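Local coordinates for cysteine synthase (Fusobacterium nucleatum subsp. nucleatum strain ATCC 25586, PDB 5B55), which probably catalyses cysteine synthesis and hydrogen sulfide release from L-cysteine, using pyridoxal 5'-phosphate and passing through an alpha-aminoacrylate intermediate, at residues A[46-51]-A[78-83]; A[72-77]-A[95-100]; A[271-276]-A[299-304]. The protein carries 1 engineered substitution. All coordinates share one frame; numbering follows the deposited sequence.

Interaction 1 (A[46-51]-A[78-83]). With 0JO (2-{[(E)-{3-hydroxy-2-methyl-5-[(phosphonooxy)methyl]pyridin-4-yl}methylidene]amino}prop-2-enoic acid), chain D.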
loop_
_atom_site.group_PDB
_atom_site.type_symbol
_atom_site.label_atom_id
_atom_site.label_comp_id
_atom_site.label_asym_id
_atom_site.label_seq_id
_atom_site.Cartn_x
_atom_site.Cartn_y
_atom_site.Cartn_z
ATOM N N THR A 46 5.778 -3.215 -1.850
ATOM C CA THR A 46 5.370 -2.366 -2.986
ATOM C C THR A 46 3.895 -2.462 -3.277
ATOM O O THR A 46 3.428 -1.958 -4.302
ATOM C CB THR A 46 6.160 -2.676 -4.253
ATOM O OG1 THR A 46 5.895 -4.016 -4.760
ATOM C CG2 THR A 46 7.654 -2.514 -3.997
ATOM N N GLY A 47 3.131 -3.053 -2.352
ATOM C CA GLY A 47 1.700 -3.126 -2.474
ATOM C C GLY A 47 1.050 -4.307 -3.222
ATOM O O GLY A 47 -0.132 -4.213 -3.625
ATOM N N SER A 48 1.754 -5.397 -3.427
ATOM C CA SER A 48 1.182 -6.519 -4.165
ATOM C C SER A 48 1.729 -7.847 -3.651
ATOM O O SER A 48 2.790 -7.909 -3.017
ATOM C CB SER A 48 1.473 -6.373 -5.648
ATOM O OG SER A 48 2.644 -7.028 -6.064
ATOM N N ILE A 49 0.966 -8.884 -3.951
ATOM C CA ILE A 49 1.321 -10.240 -3.719
ATOM C C ILE A 49 2.674 -10.616 -4.299
ATOM O O ILE A 49 3.335 -11.553 -3.808
ATOM C CB ILE A 49 0.214 -11.164 -4.229
ATOM C CG1 ILE A 49 0.439 -12.577 -3.726
ATOM C CG2 ILE A 49 0.135 -11.156 -5.767
ATOM C CD1 ILE A 49 -0.737 -13.494 -3.968
ATOM N N LYS A 50 3.098 -9.892 -5.340
ATOM C CA LYS A 50 4.351 -10.191 -6.030
ATOM C C LYS A 50 5.567 -9.903 -5.178
ATOM O O LYS A 50 6.621 -10.484 -5.411
ATOM C CB LYS A 50 4.457 -9.441 -7.344
ATOM C CG LYS A 50 3.291 -9.653 -8.261
ATOM C CD LYS A 50 3.061 -11.116 -8.551
ATOM C CE LYS A 50 1.930 -11.266 -9.443
ATOM N NZ LYS A 50 0.723 -11.354 -8.574
ATOM N N ASP A 51 5.430 -9.026 -4.179
ATOM C CA ASP A 51 6.571 -8.863 -3.270
ATOM C C ASP A 51 7.024 -10.176 -2.625
ATOM O O ASP A 51 8.221 -10.372 -2.367
ATOM C CB ASP A 51 6.266 -7.844 -2.204
ATOM C CG ASP A 51 6.005 -6.457 -2.779
ATOM O OD1 ASP A 51 6.725 -6.030 -3.719
ATOM O OD2 ASP A 51 5.079 -5.791 -2.271
ATOM N N SER A 78 3.799 -7.777 -16.461
ATOM C CA SER A 78 2.611 -6.972 -16.642
ATOM C C SER A 78 2.565 -5.774 -15.673
ATOM O O SER A 78 1.621 -5.013 -15.727
ATOM C CB SER A 78 1.361 -7.867 -16.466
ATOM O OG SER A 78 1.298 -8.299 -15.125
ATOM N N GLY A 79 3.519 -5.652 -14.746
ATOM C CA GLY A 79 3.590 -4.503 -13.844
ATOM C C GLY A 79 4.097 -4.889 -12.459
ATOM O O GLY A 79 5.210 -4.520 -12.077
ATOM N N ASN A 80 3.327 -5.648 -11.697
ATOM C CA ASN A 80 3.658 -5.827 -10.260
ATOM C C ASN A 80 4.961 -6.534 -9.958
ATOM O O ASN A 80 5.648 -6.172 -9.025
ATOM C CB ASN A 80 2.519 -6.565 -9.583
ATOM C CG ASN A 80 1.341 -5.666 -9.286
ATOM O OD1 ASN A 80 0.171 -6.078 -9.470
ATOM N ND2 ASN A 80 1.605 -4.523 -8.736
ATOM N N THR A 81 5.246 -7.604 -10.717
ATOM C CA THR A 81 6.430 -8.373 -10.561
ATOM C C THR A 81 7.635 -7.518 -10.909
ATOM O O THR A 81 8.626 -7.571 -10.178
ATOM C CB THR A 81 6.416 -9.655 -11.402
ATOM O OG1 THR A 81 5.421 -10.556 -10.877
ATOM C CG2 THR A 81 7.782 -10.383 -11.317
ATOM N N GLY A 82 7.514 -6.674 -11.939
ATOM C CA GLY A 82 8.560 -5.692 -12.259
ATOM C C GLY A 82 8.813 -4.701 -11.128
ATOM O O GLY A 82 9.958 -4.436 -10.743
ATOM N N ILE A 83 7.729 -4.215 -10.561
ATOM C CA ILE A 83 7.804 -3.311 -9.431
ATOM C C ILE A 83 8.482 -4.027 -8.283
ATOM O O ILE A 83 9.386 -3.463 -7.651
ATOM C CB ILE A 83 6.424 -2.810 -9.027
ATOM C CG1 ILE A 83 5.847 -1.874 -10.114
ATOM C CG2 ILE A 83 6.453 -2.057 -7.736
ATOM C CD1 ILE A 83 4.337 -1.671 -9.973
HETATM O O 0JO D . 4.254 -9.487 -14.140
HETATM C C 0JO D . 3.380 -9.624 -13.326
HETATM O OXT 0JO D . 3.167 -8.817 -12.432
HETATM C CA 0JO D . 2.363 -10.748 -13.464
HETATM C CB 0JO D . 2.343 -11.620 -14.544
HETATM N N 0JO D . 1.209 -10.475 -12.592
HETATM C C4A 0JO D . 0.368 -11.234 -12.029
HETATM C C4 0JO D . -0.890 -10.617 -11.406
HETATM C C3 0JO D . -1.115 -9.301 -10.979
HETATM O O3 0JO D . -0.130 -8.336 -11.064
HETATM C C2 0JO D . -2.401 -8.971 -10.494
HETATM C C2A 0JO D . -2.751 -7.562 -10.076
HETATM N N1 0JO D . -3.362 -9.894 -10.388
HETATM C C6 0JO D . -3.149 -11.146 -10.747
HETATM C C5 0JO D . -1.912 -11.537 -11.258
HETATM C C5A 0JO D . -1.727 -12.985 -11.679
HETATM O OP4 0JO D . -1.006 -13.638 -10.703
HETATM P P 0JO D . -0.040 -14.903 -11.051
HETATM O OP3 0JO D . -0.850 -15.719 -11.906
HETATM O OP1 0JO D . 0.403 -15.508 -9.878
HETATM O OP2 0JO D . 1.041 -14.307 -11.888
HETATM O O HOH W 1 4.334 -5.065 -6.772
#
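Lys-50 and Thr-81 mark the closest backbone approach, with their CA atoms 5.3 Å apart; at the other end the CA atoms of Thr-46 and Ile-83 stand 7.0 Å apart. Both segments are turns running into helices: Ser-48 OG accepts from Lys-50 N as a cap, and Gly-79 is the N-cap of helix 80-91. Side chains make the direct contacts. Lys-50 CG meets Asn-80 CB at 3.4 Å, the two side chains crossing at about a right angle. In the conformer described, one of two modelled, CG lies beside the backbone N (chi1 -54°), and with bends at chi2 and chi4 the lysine passes Thr-81 OG1 and heads for the ligand. Ile-83 CG2 abuts Thr-46 CB at 3.5 Å. Between these apolar touches one water joins Thr-46 OG1, Ser-48 OG and Asn-80 O, giving the segments a shared polar link. The ligand carboxylate is gripped by backbone amides, Ser-78 N to O at 2.9 Å and Thr-81 N to OXT at 3.0 Å (163°). One amide from the turn before helix 80-91 and one from its first turn thus probably stabilise the carboxylate charge, while Lys-50 is placed as expected for this family's Schiff-base lysine.

Interaction 2 (A[72-77]-A[95-100]). With 0JO (2-{[(E)-{3-hydroxy-2-methyl-5-[(phosphonooxy)methyl]pyridin-4-yl}methylidene]amino}prop-2-enoic acid), chain D.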
loop_
_atom_site.group_PDB
_atom_site.type_symbol
_atom_site.label_atom_id
_atom_site.label_comp_id
_atom_site.label_asym_id
_atom_site.label_seq_id
_atom_site.Cartn_x
_atom_site.Cartn_y
_atom_site.Cartn_z
ATOM N N PRO A 72 22.845 -7.987 -12.842
ATOM C CA PRO A 72 21.521 -7.433 -13.189
ATOM C C PRO A 72 20.393 -8.482 -13.087
ATOM O O PRO A 72 20.580 -9.682 -13.383
ATOM C CB PRO A 72 21.687 -6.946 -14.634
ATOM C CG PRO A 72 22.833 -7.693 -15.165
ATOM C CD PRO A 72 23.769 -7.973 -14.005
ATOM N N ILE A 73 19.281 -8.032 -12.583
ATOM C CA ILE A 73 18.041 -8.826 -12.542
ATOM C C ILE A 73 17.163 -8.297 -13.679
ATOM O O ILE A 73 16.895 -7.069 -13.762
ATOM C CB ILE A 73 17.299 -8.635 -11.221
ATOM C CG1 ILE A 73 18.088 -9.288 -10.115
ATOM C CG2 ILE A 73 15.902 -9.308 -11.301
ATOM C CD1 ILE A 73 17.771 -8.695 -8.758
ATOM N N VAL A 74 16.794 -9.183 -14.580
ATOM C CA VAL A 74 16.080 -8.819 -15.789
ATOM C C VAL A 74 14.791 -9.677 -15.945
ATOM O O VAL A 74 14.836 -10.895 -15.913
ATOM C CB VAL A 74 16.998 -8.988 -17.035
ATOM C CG1 VAL A 74 16.292 -8.560 -18.300
ATOM C CG2 VAL A 74 18.306 -8.153 -16.892
ATOM N N GLU A 75 13.675 -9.002 -16.176
ATOM C CA GLU A 75 12.381 -9.652 -16.108
ATOM C C GLU A 75 11.392 -8.999 -17.045
ATOM O O GLU A 75 11.495 -7.811 -17.374
ATOM C CB GLU A 75 11.861 -9.723 -14.633
ATOM C CG GLU A 75 10.597 -10.555 -14.381
ATOM C CD GLU A 75 10.637 -11.965 -14.904
ATOM O OE1 GLU A 75 10.699 -12.203 -16.146
ATOM O OE2 GLU A 75 10.518 -12.915 -14.101
ATOM N N ALA A 76 10.424 -9.798 -17.490
ATOM C CA ALA A 76 9.323 -9.263 -18.264
ATOM C C ALA A 76 8.061 -9.347 -17.408
ATOM O O ALA A 76 7.882 -10.321 -16.663
ATOM C CB ALA A 76 9.177 -10.041 -19.550
ATOM N N THR A 77 7.233 -8.305 -17.467
ATOM C CA THR A 77 6.185 -8.154 -16.475
ATOM C C THR A 77 4.956 -7.485 -17.061
ATOM O O THR A 77 5.043 -6.808 -18.079
ATOM C CB THR A 77 6.722 -7.310 -15.301
ATOM O OG1 THR A 77 5.794 -7.354 -14.210
ATOM C CG2 THR A 77 6.897 -5.857 -15.716
ATOM N N PRO A 95 21.296 -3.814 -10.126
ATOM C CA PRO A 95 20.588 -3.157 -11.214
ATOM C C PRO A 95 19.420 -4.028 -11.673
ATOM O O PRO A 95 19.514 -5.278 -11.708
ATOM C CB PRO A 95 21.629 -3.044 -12.333
ATOM C CG PRO A 95 22.878 -3.733 -11.826
ATOM C CD PRO A 95 22.573 -4.409 -10.550
ATOM N N VAL A 96 18.334 -3.381 -12.047
ATOM C CA VAL A 96 17.179 -4.065 -12.529
ATOM C C VAL A 96 16.772 -3.527 -13.893
ATOM O O VAL A 96 16.746 -2.298 -14.115
ATOM C CB VAL A 96 16.044 -3.983 -11.513
ATOM C CG1 VAL A 96 14.778 -4.703 -12.017
ATOM C CG2 VAL A 96 16.490 -4.591 -10.177
ATOM N N ILE A 97 16.438 -4.433 -14.792
ATOM C CA ILE A 97 15.963 -4.043 -16.142
ATOM C C ILE A 97 14.648 -4.762 -16.422
ATOM O O ILE A 97 14.609 -5.954 -16.324
ATOM C CB ILE A 97 16.948 -4.410 -17.236
ATOM C CG1 ILE A 97 18.286 -3.662 -17.045
ATOM C CG2 ILE A 97 16.404 -3.988 -18.595
ATOM C CD1 ILE A 97 19.344 -4.414 -16.286
ATOM N N ILE A 98 13.609 -4.014 -16.743
ATOM C CA ILE A 98 12.274 -4.545 -16.889
ATOM C C ILE A 98 11.760 -4.243 -18.283
ATOM O O ILE A 98 11.820 -3.101 -18.733
ATOM C CB ILE A 98 11.328 -3.913 -15.842
ATOM C CG1 ILE A 98 11.792 -4.246 -14.394
ATOM C CG2 ILE A 98 9.876 -4.315 -16.109
ATOM C CD1 ILE A 98 11.948 -5.719 -14.042
ATOM N N TYR A 99 11.298 -5.289 -18.959
ATOM C CA TYR A 99 10.553 -5.177 -20.222
ATOM C C TYR A 99 9.065 -5.419 -20.011
ATOM O O TYR A 99 8.675 -6.385 -19.408
ATOM C CB TYR A 99 11.043 -6.201 -21.196
ATOM C CG TYR A 99 12.500 -5.994 -21.595
ATOM C CD1 TYR A 99 13.510 -6.522 -20.816
ATOM C CD2 TYR A 99 12.847 -5.286 -22.728
ATOM C CE1 TYR A 99 14.833 -6.365 -21.135
ATOM C CE2 TYR A 99 14.205 -5.115 -23.082
ATOM C CZ TYR A 99 15.177 -5.661 -22.278
ATOM O OH TYR A 99 16.507 -5.545 -22.510
ATOM N N MET A 100 8.239 -4.491 -20.469
ATOM C CA MET A 100 6.828 -4.471 -20.134
ATOM C C MET A 100 6.032 -3.997 -21.365
ATOM O O MET A 100 6.442 -3.040 -22.021
ATOM C CB MET A 100 6.569 -3.492 -18.953
ATOM C CG MET A 100 5.085 -3.392 -18.605
ATOM S SD MET A 100 4.605 -2.694 -16.983
ATOM C CE MET A 100 4.764 -0.972 -17.481
HETATM O O 0JO D . 4.254 -9.487 -14.140
HETATM C C 0JO D . 3.380 -9.624 -13.326
HETATM O OXT 0JO D . 3.167 -8.817 -12.432
HETATM C CA 0JO D . 2.363 -10.748 -13.464
HETATM C CB 0JO D . 2.343 -11.620 -14.544
HETATM N N 0JO D . 1.209 -10.475 -12.592
HETATM C C4A 0JO D . 0.368 -11.234 -12.029
HETATM C C4 0JO D . -0.890 -10.617 -11.406
HETATM C C3 0JO D . -1.115 -9.301 -10.979
HETATM O O3 0JO D . -0.130 -8.336 -11.064
HETATM C C2 0JO D . -2.401 -8.971 -10.494
HETATM C C2A 0JO D . -2.751 -7.562 -10.076
HETATM N N1 0JO D . -3.362 -9.894 -10.388
HETATM C C6 0JO D . -3.149 -11.146 -10.747
HETATM C C5 0JO D . -1.912 -11.537 -11.258
HETATM C C5A 0JO D . -1.727 -12.985 -11.679
HETATM O OP4 0JO D . -1.006 -13.638 -10.703
HETATM P P 0JO D . -0.040 -14.903 -11.051
HETATM O OP3 0JO D . -0.850 -15.719 -11.906
HETATM O OP1 0JO D . 0.403 -15.508 -9.878
HETATM O OP2 0JO D . 1.041 -14.307 -11.888
#
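Val-74 and Ile-97 form the apolar centre: their side chains lie side by side and point the same way, Val-74 CG2 meeting Ile-97 CD1 at 3.9 Å. That same CD1 also packs on Pro-72 CB, and Val-74 CG1 reaches the edge of the Tyr-99 ring in its plane, touching CE1. On the opposite sheet face Ile-73 pairs with Val-96, and Glu-75 CB rests on Ile-98 CD1. The tightest carbon pair is Thr-77 CG2 with Ile-98 CG2, 3.4 Å apart and closer than ordinary van der Waals contact.

Between these two layers of side chains the strands run parallel, their axes 4.8 Å apart and only 13° from alignment. Five backbone bonds zip them in alternation, from Ile-73 N to Pro-95 O (2.9 Å) through Ile-97, Glu-75 and Tyr-99 to Thr-77 N on Tyr-99 O (3.1 Å).

Polar groups gather toward the C-terminal end. Glu-75 bends at chi2 (53°), which folds its carboxylate back until OE1 accepts from Ala-76 N at 2.8 Å through the anti lone pair; OE2 is taken by Gln-151 N. Thr-77 holds OG1 anti to its own backbone N (chi1 -170°), from where it donates to ligand O at 2.6 Å and accepts from Gly-79 N and Gly-82 N.

The pair supplies the two strands of a beta-alpha-beta unit, strand 73-76, helix 80-91, strand 96-101. Helix 80-91 covers the face of Ile-73, Val-96 and Ile-98, helix 128-133 covers Ala-76 and Tyr-99, and strand 120-122 adds to the sheet beside strand 96-101.

Interaction 3 (A[271-276]-A[299-304]). With 0JO (2-{[(E)-{3-hydroxy-2-methyl-5-[(phosphonooxy)methyl]pyridin-4-yl}methylidene]amino}prop-2-enoic acid), chain D.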
loop_
_atom_site.group_PDB
_atom_site.type_symbol
_atom_site.label_atom_id
_atom_site.label_comp_id
_atom_site.label_asym_id
_atom_site.label_seq_id
_atom_site.Cartn_x
_atom_site.Cartn_y
_atom_site.Cartn_z
ATOM N N LEU A 271 -12.495 -1.368 0.597
ATOM C CA LEU A 271 -11.469 -2.245 0.115
ATOM C C LEU A 271 -11.073 -1.802 -1.270
ATOM O O LEU A 271 -11.696 -2.199 -2.274
ATOM C CB LEU A 271 -11.915 -3.695 0.177
ATOM C CG LEU A 271 -12.290 -4.189 1.594
ATOM C CD1 LEU A 271 -12.866 -5.573 1.547
ATOM C CD2 LEU A 271 -11.086 -4.151 2.530
ATOM N N GLY A 272 -10.027 -0.971 -1.312
ATOM C CA GLY A 272 -9.575 -0.334 -2.521
ATOM C C GLY A 272 -8.626 -1.344 -3.205
ATOM O O GLY A 272 -7.463 -1.490 -2.801
ATOM N N VAL A 273 -9.135 -2.043 -4.214
ATOM C CA VAL A 273 -8.430 -3.164 -4.829
ATOM C C VAL A 273 -8.296 -2.989 -6.325
ATOM O O VAL A 273 -8.976 -2.156 -6.931
ATOM C CB VAL A 273 -9.138 -4.461 -4.517
ATOM C CG1 VAL A 273 -9.136 -4.733 -3.007
ATOM C CG2 VAL A 273 -10.573 -4.528 -5.087
ATOM N N GLY A 274 -7.341 -3.709 -6.909
ATOM C CA GLY A 274 -7.163 -3.672 -8.341
ATOM C C GLY A 274 -8.236 -4.446 -9.066
ATOM O O GLY A 274 -9.083 -5.103 -8.455
ATOM N N ILE A 275 -8.125 -4.445 -10.378
ATOM C CA ILE A 275 -9.157 -5.050 -11.237
ATOM C C ILE A 275 -9.179 -6.568 -11.135
ATOM O O ILE A 275 -10.242 -7.186 -11.058
ATOM C CB ILE A 275 -9.054 -4.593 -12.716
ATOM C CG1 ILE A 275 -9.352 -3.099 -12.855
ATOM C CG2 ILE A 275 -10.082 -5.355 -13.544
ATOM C CD1 ILE A 275 -8.888 -2.465 -14.185
ATOM N N SER A 276 -8.012 -7.186 -11.085
ATOM C CA SER A 276 -7.963 -8.620 -10.892
ATOM C C SER A 276 -8.524 -9.097 -9.542
ATOM O O SER A 276 -8.901 -10.253 -9.436
ATOM C CB SER A 276 -6.551 -9.134 -11.065
ATOM O OG SER A 276 -5.698 -8.770 -10.002
ATOM N N THR A 299 -9.977 -16.723 -1.830
ATOM C CA THR A 299 -9.250 -16.088 -2.927
ATOM C C THR A 299 -8.291 -15.000 -2.395
ATOM O O THR A 299 -8.075 -14.912 -1.204
ATOM C CB THR A 299 -10.223 -15.623 -4.056
ATOM O OG1 THR A 299 -9.462 -15.266 -5.203
ATOM C CG2 THR A 299 -11.037 -14.476 -3.655
ATOM N N VAL A 300 -7.702 -14.237 -3.319
ATOM C CA VAL A 300 -6.765 -13.207 -3.019
ATOM C C VAL A 300 -7.091 -11.921 -3.771
ATOM O O VAL A 300 -7.615 -11.946 -4.835
ATOM C CB VAL A 300 -5.296 -13.645 -3.296
ATOM C CG1 VAL A 300 -4.955 -14.947 -2.580
ATOM C CG2 VAL A 300 -5.020 -13.806 -4.785
ATOM N N PHE A 301 -6.718 -10.804 -3.174
ATOM C CA PHE A 301 -6.762 -9.494 -3.751
ATOM C C PHE A 301 -5.287 -9.075 -3.952
ATOM O O PHE A 301 -4.650 -8.596 -3.038
ATOM C CB PHE A 301 -7.416 -8.486 -2.823
ATOM C CG PHE A 301 -8.879 -8.635 -2.639
ATOM C CD1 PHE A 301 -9.694 -9.388 -3.491
ATOM C CD2 PHE A 301 -9.486 -7.980 -1.575
ATOM C CE1 PHE A 301 -11.060 -9.509 -3.237
ATOM C CE2 PHE A 301 -10.855 -8.095 -1.362
ATOM C CZ PHE A 301 -11.623 -8.856 -2.179
ATOM N N PRO A 302 -4.768 -9.228 -5.185
ATOM C CA PRO A 302 -3.350 -9.030 -5.425
ATOM C C PRO A 302 -2.750 -7.656 -5.179
ATOM O O PRO A 302 -1.571 -7.623 -4.841
ATOM C CB PRO A 302 -3.173 -9.420 -6.898
ATOM C CG PRO A 302 -4.301 -10.411 -7.130
ATOM C CD PRO A 302 -5.450 -9.811 -6.373
ATOM N N ASP A 303 -3.510 -6.553 -5.369
ATOM C CA ASP A 303 -2.989 -5.248 -5.141
ATOM C C ASP A 303 -4.087 -4.228 -4.872
ATOM O O ASP A 303 -5.245 -4.592 -4.916
ATOM C CB ASP A 303 -2.080 -4.811 -6.318
ATOM C CG ASP A 303 -2.814 -4.637 -7.650
ATOM O OD1 ASP A 303 -4.041 -4.848 -7.712
ATOM O OD2 ASP A 303 -2.100 -4.350 -8.673
ATOM N N ASP A 304 -3.726 -3.006 -4.528
ATOM C CA ASP A 304 -4.753 -1.980 -4.259
ATOM C C ASP A 304 -5.204 -1.262 -5.554
ATOM O O ASP A 304 -4.766 -1.630 -6.654
ATOM C CB ASP A 304 -4.353 -1.056 -3.104
ATOM C CG ASP A 304 -3.257 -0.020 -3.448
ATOM O OD1 ASP A 304 -2.942 0.279 -4.670
ATOM O OD2 ASP A 304 -2.731 0.581 -2.446
HETATM O O 0JO D . 4.254 -9.487 -14.140
HETATM C C 0JO D . 3.380 -9.624 -13.326
HETATM O OXT 0JO D . 3.167 -8.817 -12.432
HETATM C CA 0JO D . 2.363 -10.748 -13.464
HETATM C CB 0JO D . 2.343 -11.620 -14.544
HETATM N N 0JO D . 1.209 -10.475 -12.592
HETATM C C4A 0JO D . 0.368 -11.234 -12.029
HETATM C C4 0JO D . -0.890 -10.617 -11.406
HETATM C C3 0JO D . -1.115 -9.301 -10.979
HETATM O O3 0JO D . -0.130 -8.336 -11.064
HETATM C C2 0JO D . -2.401 -8.971 -10.494
HETATM C C2A 0JO D . -2.751 -7.562 -10.076
HETATM N N1 0JO D . -3.362 -9.894 -10.388
HETATM C C6 0JO D . -3.149 -11.146 -10.747
HETATM C C5 0JO D . -1.912 -11.537 -11.258
HETATM C C5A 0JO D . -1.727 -12.985 -11.679
HETATM O OP4 0JO D . -1.006 -13.638 -10.703
HETATM P P 0JO D . -0.040 -14.903 -11.051
HETATM O OP3 0JO D . -0.850 -15.719 -11.906
HETATM O OP1 0JO D . 0.403 -15.508 -9.878
HETATM O OP2 0JO D . 1.041 -14.307 -11.888
HETATM O O HOH W 2 -6.023 -6.705 -8.161
#
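Val-273 and Phe-301 make the tight part of this contact: CG1 of the valine sits 3.6 Å from Phe-301 CD2, the side chains crossing at a slant, while Leu-271 CD1 approaches the ring edge more distantly, at 4.3 Å from CE2. Beside them Gly-274 N donates to Asp-303 O at 3.0 Å, coming from 47° above the carbonyl plane. Asp-303 OD1 comes to 3.4 Å from Gly-274 CA; a CB there would clash with that oxygen. Toward the partly exposed Gly-272 and Asp-304 the contact has no interlocking side chains: Gly-272 O takes a CA-H...O contact from Asp-304 CA at 3.1 Å and also touches that residue's CB.

At the ligand end Ser-276 OG faces Pro-302 CG and comes within 2.6 Å of the pyridine N1 of 0JO; chi1 (72°) tucks the hydroxyl between its backbone N and carbonyl carbon. One water bridges Ser-276 OG and Asp-303 OD1, giving its hydrogen to the carboxylate. Asp-303 OD2 is bound by Tyr-308 OH and by the dimethylated lysine at position 307. Pro-302 CG touches N1 at 3.4 Å. A serine hydroxyl, not an acid, therefore meets the ring nitrogen, consistent with an unprotonated pyridine, as is usual in this fold type II family.

Read from the N terminus, residues 46-51 begin interaction 1, and the chain then enters 72-77, the first strand of interaction 2, before 78-83 closes interaction 1. Residues 95-100 close interaction 2 afterwards, so the two contacts cross. They also touch, Met-100 SD packing on Gly-79 CA. Interaction 3 follows in series, closing a loop of 22 residues that includes most of helix 275-288. It meets interaction 1 where Ile-49 N probably hydrogen-bonds to Pro-302 O. Interactions 1 and 2 join helices 50-57 and 80-91 to the parallel sheet of strands 73-76, 96-101 and 120-122 at the 0JO carboxylate, while interaction 3 brings the start of helix 275-288 and the loop after strand 297-298 to the pyridine ring.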